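Local coordinates for Orf34 (Pseudomonas syringae pv. syringae, PDB 5KLP), which transfers acetyl groups from acetyl-CoA to serine and threonine residues of host proteins, with inositol hexakisphosphate as cofactor, impairing microtubules and immunity of the infected plant, at residues A105-P111 with H124-R130. The protein carries 10 engineered substitutions. Sequence-based numbering, arbitrary orientation.
Sequences AFRAIFP and HVMADVR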
loop_
_atom_site.group_PDB
_atom_site.type_symbol
_atom_site.label_atom_id
_atom_site.label_comp_id
_atom_site.label_asym_id
_atom_site.label_seq_id
_atom_site.Cartn_x
_atom_site.Cartn_y
_atom_site.Cartn_z
ATOM N N ALA A 105 14.908 -5.324 -9.472
ATOM C CA ALA A 105 13.648 -5.330 -8.734
ATOM C C ALA A 105 13.681 -4.281 -7.616
ATOM O O ALA A 105 14.566 -4.315 -6.761
ATOM C CB ALA A 105 13.367 -6.714 -8.158
ATOM N N PHE A 106 12.726 -3.354 -7.602
ATOM C CA PHE A 106 12.641 -2.431 -6.474
ATOM C C PHE A 106 11.215 -1.968 -6.228
ATOM O O PHE A 106 10.316 -2.200 -7.046
ATOM C CB PHE A 106 13.585 -1.234 -6.674
ATOM C CG PHE A 106 13.190 -0.291 -7.782
ATOM C CD1 PHE A 106 12.374 0.805 -7.524
ATOM C CD2 PHE A 106 13.667 -0.470 -9.073
ATOM C CE1 PHE A 106 12.017 1.690 -8.536
ATOM C CE2 PHE A 106 13.318 0.410 -10.084
ATOM C CZ PHE A 106 12.491 1.498 -9.813
ATOM N N ARG A 107 11.012 -1.330 -5.081
ATOM C CA ARG A 107 9.696 -0.841 -4.710
ATOM C C ARG A 107 9.804 0.658 -4.451
ATOM O O ARG A 107 10.861 1.154 -4.046
ATOM C CB ARG A 107 9.162 -1.542 -3.448
ATOM C CG ARG A 107 9.556 -3.022 -3.229
ATOM C CD ARG A 107 9.248 -3.864 -4.402
ATOM N NE ARG A 107 9.253 -5.317 -4.197
ATOM C CZ ARG A 107 10.318 -6.079 -3.942
ATOM N NH1 ARG A 107 11.522 -5.558 -3.760
ATOM N NH2 ARG A 107 10.161 -7.389 -3.837
ATOM N N ALA A 108 8.716 1.378 -4.692
ATOM C CA ALA A 108 8.718 2.822 -4.538
ATOM C C ALA A 108 7.423 3.287 -3.877
ATOM O O ALA A 108 6.344 2.796 -4.216
ATOM C CB ALA A 108 8.896 3.499 -5.890
ATOM N N ILE A 109 7.536 4.232 -2.945
ATOM C CA ILE A 109 6.380 4.899 -2.367
ATOM C C ILE A 109 6.439 6.375 -2.726
ATOM O O ILE A 109 7.477 7.017 -2.585
ATOM C CB ILE A 109 6.332 4.729 -0.841
ATOM C CG1 ILE A 109 6.249 3.243 -0.480
ATOM C CG2 ILE A 109 5.156 5.513 -0.229
ATOM C CD1 ILE A 109 6.406 2.954 1.003
ATOM N N PHE A 110 5.333 6.923 -3.206
ATOM C CA PHE A 110 5.345 8.319 -3.608
ATOM C C PHE A 110 3.946 8.886 -3.473
ATOM O O PHE A 110 2.965 8.153 -3.576
ATOM C CB PHE A 110 5.872 8.475 -5.045
ATOM C CG PHE A 110 5.109 7.672 -6.065
ATOM C CD1 PHE A 110 3.987 8.193 -6.685
ATOM C CD2 PHE A 110 5.519 6.390 -6.396
ATOM C CE1 PHE A 110 3.276 7.438 -7.642
ATOM C CE2 PHE A 110 4.814 5.624 -7.341
ATOM C CZ PHE A 110 3.695 6.155 -7.961
ATOM N N PRO A 111 3.853 10.194 -3.226
ATOM C CA PRO A 111 2.547 10.843 -3.142
ATOM C C PRO A 111 2.019 11.128 -4.543
ATOM O O PRO A 111 2.785 11.011 -5.507
ATOM C CB PRO A 111 2.859 12.131 -2.387
ATOM C CG PRO A 111 4.262 12.472 -2.859
ATOM C CD PRO A 111 4.956 11.142 -2.977
ATOM N N HIS A 124 -0.713 8.546 -0.977
ATOM C CA HIS A 124 0.381 7.698 -1.437
ATOM C C HIS A 124 -0.031 6.354 -2.023
ATOM O O HIS A 124 -1.040 5.767 -1.635
ATOM C CB HIS A 124 1.342 7.460 -0.278
ATOM C CG HIS A 124 2.076 8.689 0.151
ATOM N ND1 HIS A 124 1.451 9.755 0.761
ATOM C CD2 HIS A 124 3.379 9.035 0.028
ATOM C CE1 HIS A 124 2.342 10.699 1.015
ATOM N NE2 HIS A 124 3.518 10.290 0.575
ATOM N N VAL A 125 0.778 5.864 -2.951
ATOM C CA VAL A 125 0.639 4.501 -3.439
ATOM C C VAL A 125 2.007 3.851 -3.421
ATOM O O VAL A 125 3.014 4.515 -3.170
ATOM C CB VAL A 125 0.055 4.449 -4.862
ATOM C CG1 VAL A 125 -1.349 5.063 -4.871
ATOM C CG2 VAL A 125 0.990 5.167 -5.835
HETATM N N MSE A 126 2.029 2.548 -3.671
HETATM C CA MSE A 126 3.258 1.774 -3.732
HETATM C C MSE A 126 3.424 1.233 -5.134
HETATM O O MSE A 126 2.479 0.657 -5.688
HETATM C CB MSE A 126 3.224 0.627 -2.719
HETATM C CG MSE A 126 4.565 -0.058 -2.484
HETATM SE SE MSE A 126 4.986 -1.439 -3.789
HETATM C CE MSE A 126 3.474 -2.655 -3.429
ATOM N N ALA A 127 4.612 1.404 -5.714
ATOM C CA ALA A 127 4.882 0.779 -7.005
ATOM C C ALA A 127 5.948 -0.291 -6.863
ATOM O O ALA A 127 7.013 -0.050 -6.290
ATOM C CB ALA A 127 5.303 1.813 -8.048
ATOM N N ASP A 128 5.629 -1.472 -7.384
ATOM C CA ASP A 128 6.536 -2.610 -7.430
ATOM C C ASP A 128 7.064 -2.757 -8.864
ATOM O O ASP A 128 6.284 -2.907 -9.799
ATOM C CB ASP A 128 5.803 -3.877 -6.972
ATOM C CG ASP A 128 6.714 -5.095 -6.907
ATOM O OD1 ASP A 128 6.957 -5.730 -7.952
ATOM O OD2 ASP A 128 7.185 -5.425 -5.804
ATOM N N VAL A 129 8.381 -2.696 -9.036
ATOM C CA VAL A 129 8.969 -2.527 -10.359
ATOM C C VAL A 129 9.914 -3.669 -10.726
ATOM O O VAL A 129 10.603 -4.200 -9.864
ATOM C CB VAL A 129 9.750 -1.173 -10.441
ATOM C CG1 VAL A 129 10.455 -1.001 -11.801
ATOM C CG2 VAL A 129 8.820 0.005 -10.153
ATOM N N ARG A 130 9.916 -4.054 -12.001
ATOM C CA ARG A 130 10.972 -4.890 -12.560
ATOM C C ARG A 130 11.599 -4.241 -13.785
ATOM O O ARG A 130 10.889 -3.782 -14.685
ATOM C CB ARG A 130 10.465 -6.280 -12.955
ATOM C CG ARG A 130 9.919 -7.095 -11.824
ATOM C CD ARG A 130 10.978 -7.525 -10.808
ATOM N NE ARG A 130 10.343 -8.387 -9.817
ATOM C CZ ARG A 130 9.592 -7.941 -8.813
ATOM N NH1 ARG A 130 9.407 -6.634 -8.638
ATOM N NH2 ARG A 130 9.030 -8.802 -7.977
HETATM O O HOH W 1 7.536 -7.991 -5.458
#
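R107 and D128 face each other as a non-hydrogen-bonded antiparallel pair, and their charged ends meet in a salt bridge, R107 NE to D128 OD2 at 2.6 Å. As a hydrogen bond it is weak (N-H...O angle 119°), and the guanidinium and carboxylate planes stand 75° apart. D128 sets CG anti to its backbone N (chi1 -176°), bringing the carboxylate between two arginines: its OD1 forms a second salt bridge, with R130 NH1 at 2.7 Å, again weak as a hydrogen bond. One water accepts from NH2 of both arginines and donates to D128 OD2, tying both to the carboxylate. R130 NH1 also reaches V129 O from above its carbonyl plane, F106 N from the opposite face.

The other side of the sheet is apolar. V129 CB sits over the centre of the F106 ring, 3.9 Å from its centroid, whereas V125 CG2 lies over a face of F110 and A127 CB meets that ring's edge in plane. Between them run the backbone hydrogen bonds A108 N to A127 O and A127 N to A108 O, both 2.7 Å.

At the strand ends P111 CB lies over one face of the H124 ring, offset toward the rim, 3.8 Å from its centroid.

Helices 189-202 and 204-215 cover the charged face; from the latter, D208 forms a salt bridge with R130 and H211 a hydrogen bond with D128. V125 also touches active-site E143 on the neighbouring strand 138-143. The arrangement is an antiparallel pair within the central mixed sheet of the YopJ acetyltransferase fold, related to the CA-clan cysteine peptidases.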